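Local coordinates for protein 6-phosphofructokinase subunit beta (Saccharomyces cerevisiae, PDB 3O8O) that catalyses the ATP-dependent phosphorylation of fructose 6-phosphate to fructose 1,6-bisphosphate, the first committed step of glycolysis, at residues I25-I30 against F57-V62; A167-D172 against G293-Y298; M376-A381 against M415-M420; R465-E470 against L500-R505. One frame throughout, in Å; residues are numbered along the deposited sequence.

Contact 1 (I25-I30 against F57-V62); sequences IVRSAI and FHWEDV
A cation-pi stack of Arg27 on Trp59 ties helix 18-32 to the loop that follows strand 54-57, an outermost strand of the mixed sheet of the alpha/beta N-terminal catalytic domain of this phosphofructokinase. The evidence for stacking is direct: guanidinium and indole planes differ by 7°, and Arg27 CZ stands 3.6 Å from the centroid of the five-membered ring of Trp59, over its face. The Arg27 chain bends at chi2 (-73°), and its guanidinium lies over the indole. The same guanidinium grips the Trp59 backbone side-on with two nitrogens. Arg27 NE donates to Trp59 O at 2.9 Å, and Arg27 NH2 reaches Trp59 O at 3.0 Å. Both donors approach from one face of the carbonyl plane, while the oxygen lies within the guanidinium plane. Two bonds to one acceptor, added to the stack, fix the rotation of the group. Val62 covers its other face, with CG2 3.6 Å from Arg27 NE; NH1 is hydrogen-bonded to Leu759 O. Deeper in, Val26 packs CG1 on Phe57 CB at 4.0 Å and CG2 on Val62 CG1 at 3.9 Å, and also touches Ala36 and Val38 of strand 35-39. Ile30 completes the contact, its CG2 lying near the indole plane at the ring edge, 3.9 Å from Trp59 CE3.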
# COMPACT_ATOMS: atom_id res chain seq x y z
N ILE B 25 -14.64 8.91 -39.32
CA ILE B 25 -14.89 8.54 -40.71
C ILE B 25 -13.67 7.92 -41.37
O ILE B 25 -13.75 6.87 -41.99
CB ILE B 25 -15.35 9.75 -41.53
CG1 ILE B 25 -16.78 10.13 -41.12
CG2 ILE B 25 -15.28 9.41 -43.02
CD1 ILE B 25 -17.28 11.43 -41.69
N VAL B 26 -12.52 8.58 -41.25
CA VAL B 26 -11.29 8.07 -41.83
C VAL B 26 -10.96 6.71 -41.23
O VAL B 26 -10.66 5.78 -41.97
CB VAL B 26 -10.10 9.02 -41.58
CG1 VAL B 26 -8.82 8.39 -42.10
CG2 VAL B 26 -10.34 10.35 -42.27
N ARG B 27 -11.01 6.59 -39.91
CA ARG B 27 -10.69 5.33 -39.23
C ARG B 27 -11.69 4.23 -39.56
O ARG B 27 -11.30 3.11 -39.90
CB ARG B 27 -10.63 5.50 -37.70
CG ARG B 27 -9.49 6.36 -37.18
CD ARG B 27 -8.21 5.63 -37.28
NE ARG B 27 -7.05 6.45 -36.92
CZ ARG B 27 -6.73 6.83 -35.68
NH1 ARG B 27 -7.50 6.49 -34.66
NH2 ARG B 27 -5.64 7.54 -35.47
N SER B 28 -12.97 4.56 -39.44
CA SER B 28 -14.05 3.62 -39.73
C SER B 28 -13.86 3.05 -41.13
O SER B 28 -13.95 1.84 -41.35
CB SER B 28 -15.40 4.32 -39.64
OG SER B 28 -15.63 4.88 -38.36
N ALA B 29 -13.61 3.94 -42.08
CA ALA B 29 -13.39 3.50 -43.45
C ALA B 29 -12.22 2.51 -43.47
O ALA B 29 -12.40 1.36 -43.88
CB ALA B 29 -13.09 4.72 -44.35
N ILE B 30 -11.04 2.95 -43.03
CA ILE B 30 -9.85 2.09 -43.04
C ILE B 30 -10.09 0.78 -42.34
O ILE B 30 -9.53 -0.25 -42.74
CB ILE B 30 -8.63 2.74 -42.38
CG1 ILE B 30 -8.28 4.05 -43.09
CG2 ILE B 30 -7.44 1.80 -42.47
CD1 ILE B 30 -6.94 4.69 -42.66
N PHE B 57 -5.78 9.55 -46.96
CA PHE B 57 -5.32 9.57 -45.58
C PHE B 57 -5.08 8.19 -45.04
O PHE B 57 -5.68 7.20 -45.48
CB PHE B 57 -6.37 10.24 -44.70
CG PHE B 57 -6.06 11.67 -44.36
CD1 PHE B 57 -5.38 12.49 -45.24
CD2 PHE B 57 -6.50 12.22 -43.13
CE1 PHE B 57 -5.15 13.82 -44.92
CE2 PHE B 57 -6.27 13.56 -42.81
CZ PHE B 57 -5.60 14.35 -43.70
N HIS B 58 -4.19 8.14 -44.05
CA HIS B 58 -3.84 6.90 -43.40
C HIS B 58 -4.15 6.98 -41.92
O HIS B 58 -4.13 8.06 -41.34
CB HIS B 58 -2.37 6.60 -43.63
CG HIS B 58 -2.04 6.39 -45.07
ND1 HIS B 58 -2.73 5.49 -45.87
CD2 HIS B 58 -1.14 7.00 -45.88
CE1 HIS B 58 -2.27 5.56 -47.10
NE2 HIS B 58 -1.31 6.47 -47.14
N TRP B 59 -4.45 5.84 -41.32
CA TRP B 59 -4.78 5.76 -39.91
C TRP B 59 -4.12 6.82 -39.03
O TRP B 59 -4.80 7.55 -38.31
CB TRP B 59 -4.39 4.38 -39.40
CG TRP B 59 -4.98 4.03 -38.09
CD1 TRP B 59 -4.49 4.32 -36.86
CD2 TRP B 59 -6.20 3.33 -37.89
NE1 TRP B 59 -5.33 3.83 -35.89
CE2 TRP B 59 -6.39 3.22 -36.50
CE3 TRP B 59 -7.15 2.78 -38.75
CZ2 TRP B 59 -7.49 2.58 -35.95
CZ3 TRP B 59 -8.25 2.14 -38.21
CH2 TRP B 59 -8.41 2.05 -36.81
N GLU B 60 -2.80 6.92 -39.09
CA GLU B 60 -2.09 7.89 -38.26
C GLU B 60 -2.36 9.36 -38.62
O GLU B 60 -2.06 10.27 -37.84
CB GLU B 60 -0.58 7.62 -38.33
CG GLU B 60 -0.11 7.28 -39.74
CD GLU B 60 1.27 7.83 -40.08
OE1 GLU B 60 2.28 7.29 -39.55
OE2 GLU B 60 1.34 8.80 -40.87
N ASP B 61 -2.94 9.62 -39.78
CA ASP B 61 -3.16 11.01 -40.17
C ASP B 61 -4.19 11.82 -39.37
O ASP B 61 -4.12 13.05 -39.35
CB ASP B 61 -3.46 11.09 -41.66
CG ASP B 61 -2.27 10.71 -42.51
OD1 ASP B 61 -1.12 11.03 -42.12
OD2 ASP B 61 -2.49 10.09 -43.57
N VAL B 62 -5.14 11.16 -38.74
CA VAL B 62 -6.10 11.90 -37.94
C VAL B 62 -5.76 11.77 -36.45
O VAL B 62 -6.56 12.11 -35.58
CB VAL B 62 -7.50 11.39 -38.19
CG1 VAL B 62 -7.95 11.83 -39.54
CG2 VAL B 62 -7.54 9.85 -38.04

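Contact 2 (A167-D172 against G293-Y298); sequences AYSALD and GTAVAY
The rings of Tyr168 and Tyr298 meet obliquely, their planes 74° apart and their centroids separated by 5.0 Å; Tyr168 also forms an edge-to-face pair with Trp203. Closest approach in the tyrosine pair is 3.4 Å, from Tyr168 CD1 to Tyr298 CD2, and Tyr298 CE2 follows at 3.5 Å from the same Tyr168 CD1. In the catalytic phosphofructokinase domain this joins the first turns of helix 167-187 to the N-terminal end of helix 297-316, whose N-cap residue is Val296. CG of Tyr298 stands anti to the backbone N (chi1 -177°), and the CA to CB bond points toward helix 167-187. Both tyrosines also touch Ile670 of helix 669-688, from the C-terminal half of the chain, and Tyr298 OH is hydrogen-bonded to Asn331 OD1. An alanine in place of Tyr168 would probably open a gap beside Tyr298 CD2 and CE2 and leave that ring less restrained.

The polar link lies at the helix start. Val296 N donates to Ser169 OG over 3.0 Å, almost straight at 177°. Ser169 OG is also hydrogen-bonded to Asp299 OD2, so one hydroxyl connects the N-cap backbone with the first turn of its helix. The side chain of Ser169 lies about 6 Å from that of Ile154, a fructose 6-phosphate-binding residue, and about 12 Å from bound fructose 6-phosphate. Beyond the serine, Val296 CG2 packs against Asp172, 3.6 Å from Asp172 CB and 3.8 Å from Asp172 CG.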
# COMPACT_ATOMS: atom_id res chain seq x y z
N ALA B 167 -23.30 22.03 -31.42
CA ALA B 167 -24.30 22.79 -30.69
C ALA B 167 -23.90 22.99 -29.23
O ALA B 167 -23.68 24.11 -28.78
CB ALA B 167 -25.63 22.10 -30.78
N TYR B 168 -23.82 21.89 -28.49
CA TYR B 168 -23.45 21.98 -27.09
C TYR B 168 -22.10 22.63 -26.83
O TYR B 168 -21.89 23.21 -25.76
CB TYR B 168 -23.51 20.61 -26.46
CG TYR B 168 -24.92 20.18 -26.21
CD1 TYR B 168 -25.54 19.21 -27.00
CD2 TYR B 168 -25.64 20.74 -25.16
CE1 TYR B 168 -26.84 18.80 -26.74
CE2 TYR B 168 -26.93 20.34 -24.88
CZ TYR B 168 -27.53 19.37 -25.67
OH TYR B 168 -28.83 18.97 -25.37
N SER B 169 -21.17 22.52 -27.77
CA SER B 169 -19.87 23.14 -27.60
C SER B 169 -20.08 24.65 -27.64
O SER B 169 -19.53 25.40 -26.83
CB SER B 169 -18.90 22.73 -28.72
OG SER B 169 -18.54 21.36 -28.62
N ALA B 170 -20.89 25.10 -28.59
CA ALA B 170 -21.19 26.52 -28.69
C ALA B 170 -21.86 26.95 -27.38
O ALA B 170 -21.51 27.98 -26.80
CB ALA B 170 -22.10 26.75 -29.85
N LEU B 171 -22.81 26.14 -26.90
CA LEU B 171 -23.51 26.46 -25.66
C LEU B 171 -22.54 26.61 -24.49
O LEU B 171 -22.74 27.45 -23.63
CB LEU B 171 -24.54 25.37 -25.32
CG LEU B 171 -25.23 25.47 -23.94
CD1 LEU B 171 -25.96 26.80 -23.84
CD2 LEU B 171 -26.20 24.27 -23.73
N ASP B 172 -21.49 25.78 -24.48
CA ASP B 172 -20.44 25.81 -23.45
C ASP B 172 -19.70 27.14 -23.55
O ASP B 172 -19.48 27.84 -22.57
CB ASP B 172 -19.45 24.65 -23.69
CG ASP B 172 -18.37 24.57 -22.62
OD1 ASP B 172 -18.64 24.05 -21.50
OD2 ASP B 172 -17.24 25.03 -22.91
N GLY B 293 -12.86 26.92 -30.07
CA GLY B 293 -12.73 26.00 -28.96
C GLY B 293 -12.77 24.54 -29.40
O GLY B 293 -13.23 24.21 -30.49
N THR B 294 -12.29 23.67 -28.53
CA THR B 294 -12.24 22.25 -28.80
C THR B 294 -13.61 21.65 -28.54
O THR B 294 -14.39 22.15 -27.73
CB THR B 294 -11.23 21.59 -27.89
OG1 THR B 294 -11.91 20.99 -26.78
CG2 THR B 294 -10.27 22.63 -27.35
N ALA B 295 -13.93 20.55 -29.21
CA ALA B 295 -15.23 19.98 -28.98
C ALA B 295 -15.42 19.49 -27.54
O ALA B 295 -14.53 18.89 -26.94
CB ALA B 295 -15.47 18.85 -29.95
N VAL B 296 -16.60 19.80 -26.98
CA VAL B 296 -16.99 19.37 -25.65
C VAL B 296 -17.14 17.84 -25.73
O VAL B 296 -17.41 17.31 -26.80
CB VAL B 296 -18.34 20.05 -25.28
CG1 VAL B 296 -19.11 19.25 -24.19
CG2 VAL B 296 -18.07 21.48 -24.81
N ALA B 297 -16.98 17.15 -24.61
CA ALA B 297 -17.07 15.69 -24.61
C ALA B 297 -18.29 15.18 -25.36
O ALA B 297 -18.18 14.25 -26.15
CB ALA B 297 -17.05 15.12 -23.16
N TYR B 298 -19.44 15.80 -25.12
CA TYR B 298 -20.64 15.35 -25.81
C TYR B 298 -20.42 15.42 -27.32
O TYR B 298 -20.69 14.46 -28.04
CB TYR B 298 -21.84 16.19 -25.40
CG TYR B 298 -23.14 15.72 -26.02
CD1 TYR B 298 -23.83 14.63 -25.49
CD2 TYR B 298 -23.65 16.34 -27.17
CE1 TYR B 298 -25.00 14.16 -26.09
CE2 TYR B 298 -24.84 15.86 -27.79
CZ TYR B 298 -25.50 14.76 -27.24
OH TYR B 298 -26.63 14.23 -27.82

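Contact 3 (M376-A381 against M415-M420); sequences MAINSA and MATYCM
Ala377 faces Tyr418 at the ring edge: its CB lies near the plane of the phenol, 3.4 Å from Tyr418 CD1 and 3.7 Å from Tyr418 CE1. The Tyr418 side chain also touches Ile680 and Val683 of helix 669-688. Next along each helix, Ile378 and Thr417 cross obliquely. Thr417 OG1 sits between its backbone N and carbonyl carbon (chi1 65°), and from there it lies against Ile378 CB and CG2. That hydroxyl is hydrogen-bonded to Tyr413 O of its own helix; toward isoleucine it only packs.

The motif is a near-perpendicular helix pair: the short segments cross at 85° with axes 7.4 Å apart at closest approach. The end of helix 368-380, in the catalytic half, thus crosses this part of helix 408-422 of the regulatory half. An alanine in place of Thr417 would probably open a gap beside Ile378 CB and CG2 and leave Tyr413 O without this hydroxyl partner. Past the helix end, where Ala381 takes positive phi, Ala381 CB and Met420 CB are 3.9 Å apart, and Ala381 C lies 3.6 Å from Met420 CB.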
# COMPACT_ATOMS: atom_id res chain seq x y z
N MET B 376 -39.39 29.65 -18.14
CA MET B 376 -40.48 30.53 -17.74
C MET B 376 -40.78 30.41 -16.26
O MET B 376 -40.78 31.40 -15.51
N ALA B 377 -41.04 29.19 -15.83
CA ALA B 377 -41.38 28.94 -14.44
C ALA B 377 -40.33 29.46 -13.48
O ALA B 377 -40.60 30.38 -12.69
CB ALA B 377 -41.59 27.47 -14.21
N ILE B 378 -39.13 28.88 -13.54
CA ILE B 378 -38.05 29.27 -12.66
C ILE B 378 -37.66 30.74 -12.75
O ILE B 378 -37.13 31.32 -11.79
CB ILE B 378 -36.82 28.41 -12.92
CG1 ILE B 378 -36.32 28.63 -14.34
CG2 ILE B 378 -37.17 26.95 -12.72
CD1 ILE B 378 -35.03 27.92 -14.64
N ASN B 379 -37.91 31.35 -13.91
CA ASN B 379 -37.58 32.75 -14.06
C ASN B 379 -38.58 33.57 -13.29
O ASN B 379 -38.22 34.55 -12.62
CB ASN B 379 -37.62 33.19 -15.52
CG ASN B 379 -37.19 34.65 -15.70
OD1 ASN B 379 -37.41 35.24 -16.76
ND2 ASN B 379 -36.57 35.22 -14.67
N SER B 380 -39.85 33.18 -13.39
CA SER B 380 -40.93 33.88 -12.69
C SER B 380 -40.78 33.54 -11.22
O SER B 380 -40.43 34.40 -10.40
CB SER B 380 -42.30 33.43 -13.21
N ALA B 381 -41.05 32.28 -10.91
CA ALA B 381 -40.93 31.75 -9.56
C ALA B 381 -41.11 32.75 -8.43
O ALA B 381 -40.20 33.50 -8.12
CB ALA B 381 -39.57 31.09 -9.41
N MET B 415 -35.55 23.28 -8.40
CA MET B 415 -36.66 22.73 -7.64
C MET B 415 -37.30 23.80 -6.79
O MET B 415 -38.52 23.91 -6.73
CB MET B 415 -36.20 21.60 -6.73
CG MET B 415 -37.28 21.14 -5.75
SD MET B 415 -37.49 22.23 -4.34
CE MET B 415 -37.90 21.05 -3.05
N ALA B 416 -36.47 24.59 -6.12
CA ALA B 416 -36.98 25.66 -5.29
C ALA B 416 -37.79 26.64 -6.11
O ALA B 416 -39.00 26.73 -5.93
CB ALA B 416 -35.84 26.37 -4.58
N THR B 417 -37.14 27.37 -7.02
CA THR B 417 -37.88 28.36 -7.81
C THR B 417 -39.07 27.78 -8.57
O THR B 417 -40.04 28.49 -8.78
CB THR B 417 -37.01 29.11 -8.83
OG1 THR B 417 -36.52 28.19 -9.81
CG2 THR B 417 -35.86 29.85 -8.13
N TYR B 418 -39.02 26.52 -8.98
CA TYR B 418 -40.18 25.98 -9.67
C TYR B 418 -41.34 25.88 -8.69
O TYR B 418 -42.48 26.13 -9.04
CB TYR B 418 -39.93 24.61 -10.26
CG TYR B 418 -41.15 24.09 -10.97
CD1 TYR B 418 -41.64 24.75 -12.09
CD2 TYR B 418 -41.81 22.93 -10.54
CE1 TYR B 418 -42.77 24.28 -12.77
CE2 TYR B 418 -42.94 22.45 -11.21
CZ TYR B 418 -43.41 23.14 -12.33
OH TYR B 418 -44.49 22.67 -13.03
N CYS B 419 -41.03 25.48 -7.46
CA CYS B 419 -42.04 25.39 -6.40
C CYS B 419 -42.75 26.74 -6.26
O CYS B 419 -43.98 26.81 -6.15
CB CYS B 419 -41.38 25.04 -5.07
SG CYS B 419 -41.18 23.28 -4.81
N MET B 420 -41.95 27.80 -6.27
CA MET B 420 -42.44 29.15 -6.12
C MET B 420 -43.38 29.58 -7.22
O MET B 420 -44.30 30.36 -6.99
CB MET B 420 -41.25 30.08 -6.02
CG MET B 420 -40.43 29.79 -4.78
SD MET B 420 -38.96 30.80 -4.64
CE MET B 420 -38.17 30.01 -3.27

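Contact 4 (R465-E470 against L500-R505); sequences RVTPEE and LHQLER. With FDP (2,6-di-O-phosphono-beta-D-fructofuranose), chain L.
The loop that brings Arg465 into the fructose 2,6-bisphosphate activator site rests on the C-terminal end of helix 494-504 through Pro468 and Glu469. Pro468 CB packs on Leu503 CD2 at 3.9 Å, the two side chains crossing at about a right angle. Glu469 runs extended beside Gln502, its carboxylate stacked on the amide with planes 24° apart and Glu469 CD 3.7 Å from Gln502 CD. Its tip continues to a salt bridge, Glu469 OE1 to Arg505 NH2 at 3.0 Å.

Within this regulatory phosphofructokinase domain, a turn shapes the loop: Thr467 N donates to Glu470 OE2 at 2.8 Å, and Glu470 N bonds back to Thr467 O. Arg465 heads the other way, extended from CG to NE (chi2 170°), and meets both phosphate ends of the activator. Arg465 NE donates to O4P of the 6-phosphate at 3.1 Å. Arg465 NH2 bonds the ester oxygens, O2 at 2.9 Å and O6 at 3.0 Å, while Arg465 NH1 makes a weak bond to O1P. That NH1 also forms a salt bridge with Glu495, so a second-shell carboxylate of helix 494-504 helps to position the guanidinium that binds the phosphates.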
# COMPACT_ATOMS: atom_id res chain seq x y z
N ARG B 465 -22.43 11.04 3.26
CA ARG B 465 -22.92 9.74 2.84
C ARG B 465 -23.71 9.01 3.91
O ARG B 465 -24.00 7.82 3.75
CB ARG B 465 -21.74 8.87 2.36
CG ARG B 465 -21.11 9.27 0.99
CD ARG B 465 -19.80 8.50 0.76
NE ARG B 465 -18.96 9.03 -0.32
CZ ARG B 465 -19.16 8.76 -1.60
NH1 ARG B 465 -20.17 7.96 -1.96
NH2 ARG B 465 -18.38 9.29 -2.54
N VAL B 466 -24.08 9.71 4.98
CA VAL B 466 -24.83 9.08 6.07
C VAL B 466 -26.22 8.70 5.61
O VAL B 466 -26.91 9.51 5.01
CB VAL B 466 -25.00 10.01 7.28
CG1 VAL B 466 -25.47 9.18 8.46
CG2 VAL B 466 -23.70 10.74 7.60
N THR B 467 -26.61 7.46 5.88
CA THR B 467 -27.93 6.99 5.51
C THR B 467 -28.92 7.26 6.65
O THR B 467 -28.53 7.35 7.82
CB THR B 467 -27.96 5.49 5.22
OG1 THR B 467 -27.49 4.78 6.37
CG2 THR B 467 -27.11 5.17 4.03
N PRO B 468 -30.23 7.37 6.33
CA PRO B 468 -31.21 7.63 7.37
C PRO B 468 -31.05 6.76 8.60
O PRO B 468 -31.06 7.26 9.72
CB PRO B 468 -32.54 7.41 6.65
CG PRO B 468 -32.23 7.92 5.29
CD PRO B 468 -30.90 7.24 5.02
N GLU B 469 -30.88 5.47 8.40
CA GLU B 469 -30.74 4.56 9.53
C GLU B 469 -29.55 4.90 10.39
O GLU B 469 -29.55 4.67 11.60
CB GLU B 469 -30.64 3.12 9.05
CG GLU B 469 -31.86 2.64 8.32
CD GLU B 469 -31.81 1.17 8.04
OE1 GLU B 469 -32.69 0.67 7.30
OE2 GLU B 469 -30.87 0.51 8.56
N GLU B 470 -28.52 5.46 9.78
CA GLU B 470 -27.35 5.81 10.54
C GLU B 470 -27.55 7.05 11.37
O GLU B 470 -26.87 7.24 12.37
CB GLU B 470 -26.16 6.01 9.61
CG GLU B 470 -25.69 4.73 8.96
CD GLU B 470 -24.78 5.00 7.78
OE1 GLU B 470 -24.23 4.03 7.24
OE2 GLU B 470 -24.63 6.18 7.38
N LEU B 500 -33.72 6.67 -0.12
CA LEU B 500 -35.06 6.48 -0.65
C LEU B 500 -35.55 5.13 -0.18
O LEU B 500 -36.56 5.03 0.51
CB LEU B 500 -35.04 6.46 -2.17
CG LEU B 500 -36.41 6.25 -2.80
CD1 LEU B 500 -37.28 7.42 -2.40
CD2 LEU B 500 -36.32 6.18 -4.29
N HIS B 501 -34.81 4.10 -0.55
CA HIS B 501 -35.17 2.75 -0.18
C HIS B 501 -35.46 2.62 1.30
O HIS B 501 -36.47 2.04 1.67
CB HIS B 501 -34.08 1.78 -0.56
CG HIS B 501 -34.17 0.48 0.15
ND1 HIS B 501 -33.50 0.23 1.32
CD2 HIS B 501 -34.88 -0.64 -0.13
CE1 HIS B 501 -33.79 -0.99 1.74
NE2 HIS B 501 -34.63 -1.53 0.88
N GLN B 502 -34.59 3.14 2.14
CA GLN B 502 -34.82 3.03 3.57
C GLN B 502 -36.10 3.75 4.01
O GLN B 502 -36.98 3.15 4.64
CB GLN B 502 -33.61 3.58 4.35
CG GLN B 502 -32.41 2.64 4.32
CD GLN B 502 -31.21 3.21 5.07
OE1 GLN B 502 -30.15 2.59 5.09
NE2 GLN B 502 -31.37 4.38 5.68
N LEU B 503 -36.21 5.04 3.67
CA LEU B 503 -37.40 5.78 4.07
C LEU B 503 -38.67 5.05 3.66
O LEU B 503 -39.59 4.94 4.46
CB LEU B 503 -37.40 7.19 3.47
CG LEU B 503 -36.27 8.11 3.92
CD1 LEU B 503 -36.57 9.53 3.46
CD2 LEU B 503 -36.13 8.10 5.42
N GLU B 504 -38.71 4.54 2.43
CA GLU B 504 -39.89 3.84 1.94
C GLU B 504 -40.24 2.60 2.73
O GLU B 504 -41.40 2.41 3.10
CB GLU B 504 -39.74 3.47 0.45
CG GLU B 504 -40.96 2.77 -0.15
CD GLU B 504 -41.08 1.29 0.23
OE1 GLU B 504 -42.16 0.69 0.02
OE2 GLU B 504 -40.10 0.70 0.72
N ARG B 505 -39.27 1.73 3.01
CA ARG B 505 -39.66 0.56 3.77
C ARG B 505 -39.72 0.89 5.24
O ARG B 505 -39.81 0.02 6.10
CB ARG B 505 -38.79 -0.68 3.44
CG ARG B 505 -37.41 -0.82 3.98
CD ARG B 505 -37.30 -1.21 5.43
NE ARG B 505 -36.25 -2.20 5.56
CZ ARG B 505 -34.92 -2.03 5.48
NH1 ARG B 505 -34.18 -3.12 5.63
NH2 ARG B 505 -34.33 -0.85 5.30
P1 FDP L . -19.58 7.26 -5.95
O1P FDP L . -20.80 7.13 -5.13
O2P FDP L . -19.90 7.90 -7.39
O3P FDP L . -18.91 5.82 -6.25
O1 FDP L . -15.66 7.89 -7.66
C1 FDP L . -16.79 7.46 -6.90
C2 FDP L . -17.25 8.56 -5.95
O2 FDP L . -18.46 8.21 -5.28
C3 FDP L . -17.39 9.89 -6.70
O3 FDP L . -18.77 10.24 -6.74
C4 FDP L . -16.63 10.86 -5.80
O4 FDP L . -16.07 11.89 -6.62
C5 FDP L . -15.53 9.94 -5.29
O5 FDP L . -16.26 8.76 -4.93
C6 FDP L . -14.79 10.46 -4.05
O6 FDP L . -15.65 10.46 -2.91
P2 FDP L . -15.05 10.54 -1.42
O4P FDP L . -16.08 10.28 -0.39
O5P FDP L . -13.83 9.50 -1.34
O6P FDP L . -14.40 12.01 -1.30

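The four contacts close one after another along the chain, without nesting. Contacts 1 and 2 fall in the catalytic domain, with centres 23 Å apart; helix 297-316 supplies a segment of contact 2 and also touches helix 18-32 of contact 1. Contact 3 spans the boundary between the halves, and contact 4 belongs to the regulatory domain, 29 Å from it by centres. Helix 669-688 touches both contacts 2 and 3, whose nearest atoms are about 13 Å apart, so one regulatory-half helix borders both. Contacts 1 and 4, at opposite sides of the chain's centre, are 52 Å apart by centres and about 34 Å by nearest atoms, so they do not touch.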